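Local structure of quinonprotein alcohol dehydrogenase-like protein (Bacteroides thetaiotaomicron VPI-5482, 4R5O) at residues 70-75 with 98-103; 78-81 with 86-89; 197-202 with 254-259; 314-319 with 358-363; 389-394 with 417-422. The protein is of unknown function but binds calcium and joins an immunoglobulin-like beta-sandwich domain to a seven-bladed beta-propeller. All coordinates share one frame; numbering follows the deposited sequence.

Contact 1: residues 70-75 with 98-103; sequences DNPCRA and HNFSKG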
# COMPACT_ATOMS: atom_id res chain seq x y z
N ASP A 70 12.36 -14.52 -9.71
CA ASP A 70 12.82 -14.26 -8.34
C ASP A 70 11.94 -13.20 -7.65
O ASP A 70 12.18 -12.83 -6.50
CB ASP A 70 14.31 -13.84 -8.36
CG ASP A 70 14.69 -12.68 -9.26
OD1 ASP A 70 13.76 -12.05 -9.86
OD2 ASP A 70 15.91 -12.40 -9.37
N ASN A 71 10.86 -12.77 -8.33
CA ASN A 71 9.92 -11.80 -7.80
C ASN A 71 8.49 -12.04 -8.32
O ASN A 71 8.36 -12.45 -9.47
CB ASN A 71 10.38 -10.39 -8.20
CG ASN A 71 10.23 -9.36 -7.09
OD1 ASN A 71 10.83 -9.51 -6.01
ND2 ASN A 71 9.55 -8.24 -7.35
N PRO A 72 7.40 -11.76 -7.56
CA PRO A 72 6.06 -11.86 -8.16
C PRO A 72 6.00 -11.02 -9.43
O PRO A 72 6.41 -9.86 -9.39
CB PRO A 72 5.14 -11.30 -7.06
CG PRO A 72 5.89 -11.49 -5.81
CD PRO A 72 7.32 -11.24 -6.18
N CYS A 73 5.60 -11.63 -10.57
CA CYS A 73 5.59 -10.93 -11.85
C CYS A 73 4.54 -11.52 -12.78
O CYS A 73 3.99 -12.57 -12.52
CB CYS A 73 6.97 -10.99 -12.51
SG CYS A 73 7.51 -12.66 -13.00
N ARG A 74 4.30 -10.80 -13.87
CA ARG A 74 3.46 -11.11 -15.02
C ARG A 74 4.09 -10.34 -16.16
O ARG A 74 4.49 -9.19 -15.95
CB ARG A 74 1.95 -10.83 -14.81
CG ARG A 74 1.59 -9.42 -14.61
CD ARG A 74 0.14 -9.13 -14.85
NE ARG A 74 -0.09 -7.69 -14.65
CZ ARG A 74 -1.23 -7.06 -14.87
NH1 ARG A 74 -2.28 -7.71 -15.33
NH2 ARG A 74 -1.32 -5.75 -14.64
N ALA A 75 4.29 -10.98 -17.32
CA ALA A 75 4.95 -10.37 -18.46
C ALA A 75 4.52 -11.00 -19.77
O ALA A 75 4.16 -12.17 -19.81
CB ALA A 75 6.47 -10.47 -18.32
N HIS A 98 2.37 -17.04 -7.22
CA HIS A 98 2.57 -16.49 -5.88
C HIS A 98 1.20 -16.30 -5.19
O HIS A 98 0.16 -16.27 -5.85
CB HIS A 98 3.37 -15.16 -5.93
CG HIS A 98 2.68 -14.07 -6.68
ND1 HIS A 98 2.82 -13.95 -8.06
CD2 HIS A 98 1.85 -13.11 -6.24
CE1 HIS A 98 2.08 -12.91 -8.39
NE2 HIS A 98 1.48 -12.37 -7.33
N ASN A 99 1.23 -16.19 -3.84
CA ASN A 99 0.05 -16.01 -3.02
C ASN A 99 0.31 -14.86 -2.05
O ASN A 99 1.12 -14.99 -1.12
CB ASN A 99 -0.28 -17.34 -2.30
CG ASN A 99 -1.57 -17.37 -1.50
OD1 ASN A 99 -2.32 -16.40 -1.38
ND2 ASN A 99 -1.85 -18.52 -0.95
N PHE A 100 -0.34 -13.72 -2.31
CA PHE A 100 -0.13 -12.51 -1.52
C PHE A 100 -0.92 -12.56 -0.19
O PHE A 100 -0.89 -11.59 0.57
CB PHE A 100 -0.49 -11.25 -2.30
CG PHE A 100 0.54 -10.80 -3.31
CD1 PHE A 100 1.91 -10.84 -3.01
CD2 PHE A 100 0.15 -10.16 -4.49
CE1 PHE A 100 2.86 -10.32 -3.90
CE2 PHE A 100 1.11 -9.62 -5.36
CZ PHE A 100 2.45 -9.70 -5.06
N SER A 101 -1.51 -13.72 0.15
CA SER A 101 -2.18 -13.96 1.42
C SER A 101 -1.17 -14.45 2.48
O SER A 101 -1.44 -14.36 3.67
CB SER A 101 -3.29 -14.99 1.24
OG SER A 101 -4.19 -14.59 0.23
N LYS A 102 -0.02 -14.96 2.03
CA LYS A 102 1.05 -15.57 2.84
C LYS A 102 2.06 -14.54 3.36
O LYS A 102 3.27 -14.80 3.38
CB LYS A 102 1.77 -16.64 1.99
CG LYS A 102 0.86 -17.79 1.54
CD LYS A 102 0.21 -18.53 2.73
CE LYS A 102 -0.81 -19.54 2.28
NZ LYS A 102 -1.44 -20.23 3.44
N GLY A 103 1.55 -13.42 3.87
CA GLY A 103 2.36 -12.33 4.43
C GLY A 103 1.68 -10.98 4.34
O GLY A 103 0.46 -10.89 4.53
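Pro-72 lays its CB over the imidazole of His-98, 3.6 Å from the ring centroid and only 5° from the ring normal, a clear CH-pi contact. The carbon is almost equally far from all five ring atoms, with ND1 of His-98 at 3.7 Å from CB of Pro-72. The imidazole is brought there by a chi1 of 62°, which places CG between the backbone N and the carbonyl carbon. Its rotation is fixed at the polar end as well, because ND1 is hydrogen-bonded to OG of Ser-96, a hydroxyl that also bonds the backbone N of Cys-73.

The same proline serves a second ring. Its CB lies 3.7 Å from CZ of Phe-100, and its CG is 3.8 Å from CE1 of that phenylalanine. The two aromatic groups meet in turn: CD2 of His-98 stands 3.5 Å above the plane of the Phe-100 ring, over its centre. With an alanine here in place of the histidine, Pro-72 would probably lose the flat surface under its CB, and Ser-96 OG its imidazole partner.

Beyond the histidine the chain folds into a type I turn from Asn-99 to Lys-102. An Asx turn reinforces it, with Ser-101 N donating to Asn-99 OD1 from above the carbonyl plane.

The contact sits where the sandwich domain hands over to the propeller: residues 70-75 lead into strand 74-83, residues 98-103 leave strand 86-97 for strand 103-108, helix 126-129 packs on Pro-72, and Phe-105 meets the Phe-100 ring edge-to-face.

Contact 2: residues 78-81 with 86-89; sequences SCII and GKVE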
# COMPACT_ATOMS: atom_id res chain seq x y z
N SER A 78 7.86 -11.86 -26.42
CA SER A 78 7.98 -12.03 -27.86
C SER A 78 9.37 -12.48 -28.21
O SER A 78 10.36 -12.12 -27.55
CB SER A 78 7.64 -10.75 -28.62
OG SER A 78 6.28 -10.39 -28.44
N CYS A 79 9.44 -13.27 -29.27
CA CYS A 79 10.70 -13.75 -29.79
C CYS A 79 10.72 -13.50 -31.26
O CYS A 79 9.93 -14.08 -32.00
CB CYS A 79 10.92 -15.22 -29.45
SG CYS A 79 12.45 -15.88 -30.13
N ILE A 80 11.59 -12.58 -31.68
CA ILE A 80 11.77 -12.24 -33.08
C ILE A 80 13.06 -12.89 -33.53
O ILE A 80 14.12 -12.60 -32.97
CB ILE A 80 11.74 -10.70 -33.31
CG1 ILE A 80 10.54 -10.04 -32.58
CG2 ILE A 80 11.74 -10.39 -34.80
CD1 ILE A 80 10.57 -8.57 -32.53
N ILE A 81 12.98 -13.82 -34.48
CA ILE A 81 14.15 -14.50 -35.05
C ILE A 81 14.25 -14.03 -36.50
O ILE A 81 13.29 -14.17 -37.25
CB ILE A 81 14.11 -16.04 -34.91
CG1 ILE A 81 13.64 -16.45 -33.49
CG2 ILE A 81 15.48 -16.65 -35.30
CD1 ILE A 81 13.37 -17.86 -33.30
N GLY A 86 14.40 -13.45 -44.03
CA GLY A 86 13.17 -13.05 -43.36
C GLY A 86 13.24 -12.96 -41.85
O GLY A 86 14.26 -13.27 -41.23
N LYS A 87 12.11 -12.57 -41.27
CA LYS A 87 11.87 -12.34 -39.86
C LYS A 87 10.63 -13.11 -39.39
O LYS A 87 9.59 -13.09 -40.06
CB LYS A 87 11.68 -10.82 -39.68
CG LYS A 87 11.44 -10.31 -38.29
CD LYS A 87 11.43 -8.79 -38.20
CE LYS A 87 10.15 -8.12 -38.64
NZ LYS A 87 10.20 -6.65 -38.41
N VAL A 88 10.72 -13.78 -38.24
CA VAL A 88 9.57 -14.49 -37.66
C VAL A 88 9.37 -14.00 -36.21
O VAL A 88 10.34 -13.70 -35.52
CB VAL A 88 9.69 -16.02 -37.75
CG1 VAL A 88 10.95 -16.55 -37.07
CG2 VAL A 88 8.45 -16.68 -37.17
N GLU A 89 8.11 -13.88 -35.78
CA GLU A 89 7.78 -13.44 -34.44
C GLU A 89 6.71 -14.34 -33.78
O GLU A 89 5.60 -14.48 -34.30
CB GLU A 89 7.30 -11.98 -34.44
CG GLU A 89 6.92 -11.46 -33.07
CD GLU A 89 6.48 -10.02 -33.00
OE1 GLU A 89 6.71 -9.27 -33.97
OE2 GLU A 89 5.97 -9.61 -31.93
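Ile-81 and Val-88 form an antiparallel hydrogen-bonded pair, gripping each other through both backbone groups. Ile-81 N donates to Val-88 O at 2.8 Å, and Val-88 N returns a bond of the same length to Ile-81 O. The two short segments run antiparallel, at 165° between their directions.

Weaker CA-H...O contacts fill in between these bonds. CA of Ile-80 approaches Val-88 O at 3.2 Å, and CA of Glu-89 faces Cys-79 O at 3.3 Å.

Aliphatic contacts divide between the two faces of the hairpin. On one, Ile-80 lies alongside both Lys-87 and Glu-89, all pointing the same way: its CG2 touches CG of Lys-87 at 3.5 Å, while CG1 rests 3.9 Å from CG of Glu-89. A chi1 of -47° sends CG1 to the glutamate and CG2 to the lysine. A glycine in place of Ile-80 would probably leave the stems of Lys-87 and Glu-89 without the apolar support between them. On the other face, CG1 of Val-88 meets CB of Ile-81 at 3.9 Å.

This is the beta hairpin of strands 74-83 and 86-97 in the immunoglobulin-like sandwich. Strand 49-54 flanks strand 74-83 on its other side, with Leu-53 touching Ile-80, and Ile-81 turns inward to meet Tyr-50, Leu-42 and Met-90.

Contact 3: residues 197-202 with 254-259; sequences YGLVTG and NELIAA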
# COMPACT_ATOMS: atom_id res chain seq x y z
N TYR A 197 -17.96 6.46 -3.71
CA TYR A 197 -17.28 7.73 -3.48
C TYR A 197 -16.23 7.70 -2.41
O TYR A 197 -16.32 6.96 -1.43
CB TYR A 197 -18.31 8.79 -3.07
CG TYR A 197 -19.32 9.10 -4.16
CD1 TYR A 197 -18.97 9.87 -5.26
CD2 TYR A 197 -20.64 8.66 -4.06
CE1 TYR A 197 -19.88 10.15 -6.27
CE2 TYR A 197 -21.57 8.96 -5.05
CZ TYR A 197 -21.18 9.70 -6.16
OH TYR A 197 -22.08 10.03 -7.14
N GLY A 198 -15.29 8.62 -2.57
CA GLY A 198 -14.23 8.92 -1.61
C GLY A 198 -14.06 10.42 -1.44
O GLY A 198 -14.73 11.20 -2.12
N LEU A 199 -13.20 10.84 -0.53
CA LEU A 199 -12.89 12.26 -0.30
C LEU A 199 -11.42 12.49 -0.37
O LEU A 199 -10.65 11.71 0.18
CB LEU A 199 -13.40 12.81 1.05
CG LEU A 199 -14.85 12.77 1.42
CD1 LEU A 199 -14.98 13.18 2.89
CD2 LEU A 199 -15.73 13.67 0.50
N VAL A 200 -11.01 13.56 -1.04
CA VAL A 200 -9.61 13.97 -1.11
C VAL A 200 -9.55 15.36 -0.48
O VAL A 200 -10.29 16.26 -0.88
CB VAL A 200 -9.01 13.89 -2.54
CG1 VAL A 200 -7.63 14.55 -2.59
CG2 VAL A 200 -8.97 12.44 -3.06
N THR A 201 -8.74 15.50 0.56
CA THR A 201 -8.61 16.76 1.30
C THR A 201 -7.12 17.19 1.28
O THR A 201 -6.22 16.39 0.95
CB THR A 201 -9.18 16.60 2.72
OG1 THR A 201 -8.54 15.52 3.37
CG2 THR A 201 -10.71 16.32 2.73
N GLY A 202 -6.88 18.46 1.59
CA GLY A 202 -5.57 19.09 1.58
C GLY A 202 -5.65 20.59 1.33
O GLY A 202 -4.86 21.35 1.90
N ASN A 254 -23.99 11.65 3.64
CA ASN A 254 -25.01 11.92 2.60
C ASN A 254 -24.94 13.35 2.07
O ASN A 254 -25.12 13.55 0.86
CB ASN A 254 -26.41 11.65 3.14
CG ASN A 254 -26.66 10.19 3.39
OD1 ASN A 254 -26.11 9.32 2.68
ND2 ASN A 254 -27.48 9.90 4.39
N GLU A 255 -24.63 14.34 2.96
CA GLU A 255 -24.45 15.74 2.56
C GLU A 255 -23.20 15.88 1.66
O GLU A 255 -23.25 16.59 0.65
CB GLU A 255 -24.35 16.63 3.79
CG GLU A 255 -24.21 18.10 3.46
CD GLU A 255 -24.21 19.06 4.63
OE1 GLU A 255 -24.24 18.60 5.80
OE2 GLU A 255 -24.21 20.28 4.38
N LEU A 256 -22.12 15.17 1.99
CA LEU A 256 -20.86 15.14 1.23
C LEU A 256 -21.05 14.52 -0.14
O LEU A 256 -20.44 14.99 -1.09
CB LEU A 256 -19.77 14.35 1.99
CG LEU A 256 -19.25 15.00 3.26
CD1 LEU A 256 -18.47 14.03 4.06
CD2 LEU A 256 -18.41 16.20 2.95
N ILE A 257 -21.90 13.48 -0.25
CA ILE A 257 -22.18 12.78 -1.52
C ILE A 257 -23.02 13.69 -2.46
O ILE A 257 -22.74 13.71 -3.66
CB ILE A 257 -22.89 11.44 -1.24
CG1 ILE A 257 -21.89 10.43 -0.62
CG2 ILE A 257 -23.52 10.86 -2.52
CD1 ILE A 257 -22.44 9.12 -0.13
N ALA A 258 -23.99 14.44 -1.90
CA ALA A 258 -24.94 15.28 -2.64
C ALA A 258 -24.42 16.70 -2.97
O ALA A 258 -24.94 17.34 -3.89
CB ALA A 258 -26.21 15.43 -1.82
N ALA A 259 -23.46 17.20 -2.19
CA ALA A 259 -22.91 18.55 -2.33
C ALA A 259 -22.37 18.83 -3.76
O ALA A 259 -21.61 18.03 -4.32
CB ALA A 259 -21.79 18.76 -1.32
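A chi1 of -59° sets CG of Leu-199 anti to its carbonyl carbon, and Leu-256 answers with the same choice at -69°, so that each leucine reaches across to the other through a single methyl. Their CD1 atoms meet at 3.8 Å, and the two side chains cross at about a right angle. Ile-257 also carries its CG1 anti to the carbonyl carbon, an arrangement that puts its other branch, CG2, anti to the backbone N and against Tyr-197. That methyl lies 3.7 Å from CE2 of the tyrosine and 3.9 Å from CD2, touching one flank of the ring obliquely.

In the seven-bladed propeller the two partners belong to successive parts of the ring of blades. Strand 197-201 is the second strand of the four-stranded sheet that spans residues 189-220, whereas helix 253-258 directly follows strand 246-252 of the next sheet along the chain. Because Tyr-197 and Leu-199 are two residues apart on the strand, both point toward the helix, and they meet the consecutive residues Ile-257 and Leu-256. The interface is wholly apolar across the two segments.

Polar ties lie beside it. Arg-207, on strand 204-209, uses NH1 to hydrogen-bond the carbonyl oxygens of Leu-256 and Ala-259 near the helix end, and Asp-252, whose calcium, observed for this protein, is not bound to this chain, accepts from the backbone N of Glu-255 with OD2.

Contact 4: residues 314-319 with 358-363; sequences ANFQPA and DSLKAP. With CA (calcium ion), chain L.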
# COMPACT_ATOMS: atom_id res chain seq x y z
N ALA A 314 -4.50 8.42 30.17
CA ALA A 314 -3.29 7.63 29.95
C ALA A 314 -2.09 8.50 30.27
O ALA A 314 -1.84 9.47 29.54
CB ALA A 314 -3.25 7.14 28.52
N ASN A 315 -1.37 8.17 31.38
CA ASN A 315 -0.24 8.92 31.91
C ASN A 315 1.03 8.73 31.03
O ASN A 315 2.09 8.33 31.53
CB ASN A 315 0.04 8.49 33.36
CG ASN A 315 0.23 6.99 33.55
OD1 ASN A 315 -0.46 6.16 32.93
ND2 ASN A 315 1.14 6.63 34.46
N PHE A 316 0.92 9.04 29.73
CA PHE A 316 2.01 8.97 28.75
C PHE A 316 1.62 9.85 27.60
O PHE A 316 0.43 9.99 27.31
CB PHE A 316 2.39 7.53 28.31
CG PHE A 316 1.34 6.80 27.51
CD1 PHE A 316 1.22 7.00 26.13
CD2 PHE A 316 0.50 5.88 28.12
CE1 PHE A 316 0.25 6.32 25.39
CE2 PHE A 316 -0.46 5.19 27.38
CZ PHE A 316 -0.58 5.41 26.02
N GLN A 317 2.61 10.45 26.95
CA GLN A 317 2.41 11.32 25.81
C GLN A 317 2.36 10.47 24.54
O GLN A 317 3.18 9.56 24.42
CB GLN A 317 3.56 12.35 25.79
CG GLN A 317 3.21 13.68 25.14
CD GLN A 317 2.19 14.55 25.86
OE1 GLN A 317 1.92 14.41 27.07
NE2 GLN A 317 1.60 15.46 25.12
N PRO A 318 1.42 10.71 23.59
CA PRO A 318 1.40 9.87 22.38
C PRO A 318 2.51 10.21 21.41
O PRO A 318 2.94 11.36 21.36
CB PRO A 318 0.05 10.17 21.74
CG PRO A 318 -0.61 11.19 22.60
CD PRO A 318 0.38 11.74 23.55
N ALA A 319 2.98 9.21 20.64
CA ALA A 319 4.00 9.37 19.60
C ALA A 319 3.49 10.33 18.54
O ALA A 319 2.29 10.36 18.25
CB ALA A 319 4.37 8.04 18.99
N ASP A 358 -5.96 -0.22 34.04
CA ASP A 358 -4.80 -0.90 34.62
C ASP A 358 -3.82 -1.34 33.54
O ASP A 358 -2.63 -1.45 33.81
CB ASP A 358 -5.26 -2.14 35.43
CG ASP A 358 -6.20 -1.90 36.61
OD1 ASP A 358 -6.43 -0.71 36.96
OD2 ASP A 358 -6.69 -2.89 37.17
N SER A 359 -4.35 -1.62 32.34
CA SER A 359 -3.62 -2.05 31.15
C SER A 359 -2.71 -0.93 30.58
O SER A 359 -1.90 -1.19 29.68
CB SER A 359 -4.60 -2.52 30.08
OG SER A 359 -5.46 -1.48 29.65
N LEU A 360 -2.84 0.31 31.11
CA LEU A 360 -2.08 1.49 30.70
C LEU A 360 -0.99 1.86 31.70
O LEU A 360 -0.29 2.87 31.49
CB LEU A 360 -3.01 2.71 30.56
CG LEU A 360 -4.10 2.67 29.52
CD1 LEU A 360 -5.04 3.85 29.70
CD2 LEU A 360 -3.51 2.60 28.12
N LYS A 361 -0.87 1.09 32.80
CA LYS A 361 0.09 1.36 33.88
C LYS A 361 1.54 1.03 33.45
O LYS A 361 2.48 1.61 33.99
CB LYS A 361 -0.27 0.57 35.15
N ALA A 362 1.71 0.11 32.46
CA ALA A 362 3.03 -0.28 31.95
C ALA A 362 2.96 -0.65 30.47
O ALA A 362 1.92 -1.16 30.04
CB ALA A 362 3.58 -1.45 32.76
N PRO A 363 4.05 -0.43 29.66
CA PRO A 363 4.01 -0.81 28.24
C PRO A 363 3.92 -2.31 28.04
O PRO A 363 4.37 -3.07 28.89
CB PRO A 363 5.34 -0.30 27.67
CG PRO A 363 5.88 0.61 28.66
CD PRO A 363 5.36 0.17 29.99
CA CA L . -7.71 -5.00 35.92
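Leu-360, which wedges its two methyls between Ala-314 and Phe-316, comes just two residues after a calcium ligand, so that an apolar contact and a metal site share one short 3-10 segment. Both partners are connections of the beta-propeller: residues 314-319 leave strand 309-314 of one blade, and residues 358-363 link strand 349-353 to strand 371-379.

The leucine works as a fork. With chi1 at -63°, CG is anti to the carbonyl carbon, and CD1 reaches CB of Ala-314 at 3.9 Å. The second prong, CD2, comes to the edge of the Phe-316 ring, near its plane and 4.1 Å from CE2, the side chains lying roughly perpendicular. The ring is stacked on Tyr-350 and also touches Leu-342, which helps to set its orientation. An inverse gamma turn centred on Asn-315 brings Ala-314 and Phe-316 to the same leucine, its backbone bond running from Phe-316 N to Ala-314 O over 2.8 Å.

Just before the leucine, Ser-359 OG bonds the backbone O of Asp-356, and the calcium is held by Asp-356 OD1 together with Asp-358 OD2, the latter 2.7 Å from the metal.

Contact 5: residues 389-394 with 417-422; sequences TYTEER and ESVPSQ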
# COMPACT_ATOMS: atom_id res chain seq x y z
N THR A 389 7.00 -0.48 13.02
CA THR A 389 8.05 0.13 12.20
C THR A 389 8.96 0.97 13.10
O THR A 389 8.52 1.93 13.71
CB THR A 389 7.46 0.95 11.06
OG1 THR A 389 6.58 0.13 10.29
CG2 THR A 389 8.50 1.59 10.18
N TYR A 390 10.25 0.57 13.18
CA TYR A 390 11.28 1.24 13.96
C TYR A 390 12.31 1.93 13.07
O TYR A 390 12.56 1.45 11.95
CB TYR A 390 12.03 0.23 14.85
CG TYR A 390 11.21 -0.43 15.93
CD1 TYR A 390 10.96 0.22 17.13
CD2 TYR A 390 10.79 -1.74 15.80
CE1 TYR A 390 10.25 -0.40 18.16
CE2 TYR A 390 10.08 -2.37 16.82
CZ TYR A 390 9.81 -1.70 18.00
OH TYR A 390 9.11 -2.31 19.01
N THR A 391 12.93 3.02 13.58
CA THR A 391 14.03 3.72 12.91
C THR A 391 15.07 4.07 13.95
O THR A 391 14.75 4.67 14.99
CB THR A 391 13.56 4.96 12.13
OG1 THR A 391 12.59 4.58 11.16
CG2 THR A 391 14.70 5.69 11.44
N GLU A 392 16.34 3.66 13.68
CA GLU A 392 17.49 4.02 14.51
C GLU A 392 17.84 5.44 14.12
O GLU A 392 18.22 5.68 12.96
CB GLU A 392 18.66 3.03 14.37
CG GLU A 392 18.44 1.66 15.00
CD GLU A 392 19.64 0.73 15.09
OE1 GLU A 392 20.78 1.23 15.26
OE2 GLU A 392 19.42 -0.50 15.10
N GLU A 393 17.58 6.38 15.04
CA GLU A 393 17.72 7.83 14.88
C GLU A 393 19.11 8.25 14.36
O GLU A 393 19.19 9.05 13.42
CB GLU A 393 17.46 8.53 16.24
CG GLU A 393 16.12 8.19 16.89
CD GLU A 393 15.83 8.75 18.28
OE1 GLU A 393 16.73 9.38 18.88
OE2 GLU A 393 14.71 8.53 18.78
N ARG A 394 20.18 7.70 14.96
CA ARG A 394 21.56 8.06 14.65
C ARG A 394 22.05 7.56 13.28
O ARG A 394 22.87 8.26 12.68
CB ARG A 394 22.51 7.49 15.72
N GLU A 417 17.55 2.55 4.54
CA GLU A 417 17.41 4.00 4.53
C GLU A 417 16.00 4.48 4.17
O GLU A 417 15.68 5.67 4.36
CB GLU A 417 18.40 4.59 3.52
CG GLU A 417 19.84 4.46 3.96
CD GLU A 417 20.89 4.94 2.98
OE1 GLU A 417 20.62 4.91 1.75
OE2 GLU A 417 22.01 5.25 3.43
N SER A 418 15.15 3.57 3.66
CA SER A 418 13.80 3.89 3.25
C SER A 418 12.80 3.39 4.30
O SER A 418 12.64 2.18 4.49
CB SER A 418 13.50 3.32 1.87
OG SER A 418 13.73 1.92 1.81
N VAL A 419 12.15 4.35 5.00
CA VAL A 419 11.15 4.10 6.05
C VAL A 419 9.82 3.61 5.44
O VAL A 419 9.24 4.34 4.63
CB VAL A 419 10.89 5.36 6.92
CG1 VAL A 419 9.93 5.05 8.06
CG2 VAL A 419 12.19 5.94 7.47
N PRO A 420 9.30 2.43 5.85
CA PRO A 420 7.99 2.02 5.34
C PRO A 420 6.91 2.92 5.95
O PRO A 420 7.00 3.28 7.13
CB PRO A 420 7.85 0.55 5.76
CG PRO A 420 8.97 0.28 6.68
CD PRO A 420 9.84 1.47 6.83
N SER A 421 5.95 3.36 5.13
CA SER A 421 4.92 4.30 5.57
C SER A 421 3.62 3.60 5.99
O SER A 421 2.84 4.18 6.77
CB SER A 421 4.60 5.29 4.46
OG SER A 421 4.23 4.65 3.26
N GLN A 422 3.39 2.39 5.47
CA GLN A 422 2.17 1.62 5.69
C GLN A 422 2.36 0.14 5.37
O GLN A 422 3.19 -0.17 4.53
CB GLN A 422 1.11 2.23 4.79
CG GLN A 422 -0.26 1.66 4.95
CD GLN A 422 -1.19 2.51 4.22
OE1 GLN A 422 -0.79 3.41 3.50
NE2 GLN A 422 -2.46 2.26 4.43
O HOH W 1 4.99 0.74 8.35
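Thr-389 splits at its CB into a methyl that packs on Pro-420 and a hydroxyl that turns to water. The threonine belongs to strand 386-392, the second strand of the last four-stranded blade of the propeller. Residues 417-422 carry the chain from that blade's outermost strand, 409-416, to strand 422-424, which joins the sheet of strand 103-108. This is the arrangement called Velcro closure in beta-propellers, in which a C-terminal strand completes the sheet begun by the N-terminal part of the ring.

From CB, a chi1 of -56° places OG1 beside the backbone N and turns the methyl CG2 anti to that N, where it reaches the proline ring at 3.6 Å from CD of Pro-420. The ring's CG is hardly farther, 3.8 Å from CG2 of Thr-389, so the methyl sits beside the CG-CD bond. A looser touch joins the same methyl to CG1 of Val-419 at 4.3 Å. The other branch, OG1, hydrogen-bonds a water 2.6 Å away, which in turn gives a weak bond to the carbonyl O of Pro-420, a bridge back to the residue the methyl already meets.

Two residues farther along the strand, Thr-391 presents its own hydroxyl to the valine, although its hydrogen bonds go to Thr-374 and Ser-398 on the flanking strands. Val-419, lodged against these same two residues, brings its CG2 to 4.0 Å from OG1 of Thr-391.

From the N terminus, contact 1 closes the loop formed by the hairpin strands 74-83 and 86-97, and contact 2 is nested inside it, about 30 Å away between centres in the same sheet. The first lies at the junction with the propeller, the second farther out in the sandwich domain. The remaining contacts follow in series along the chain, none crossing another. Contact 3 links a strand of one blade to the helix that follows a strand of the next sheet, contact 4 ties two connections beyond it, and contact 5 brings the linker to the closing strand onto the last blade. Contacts 4 and 5 are the closest pair, about 23 Å apart between centres.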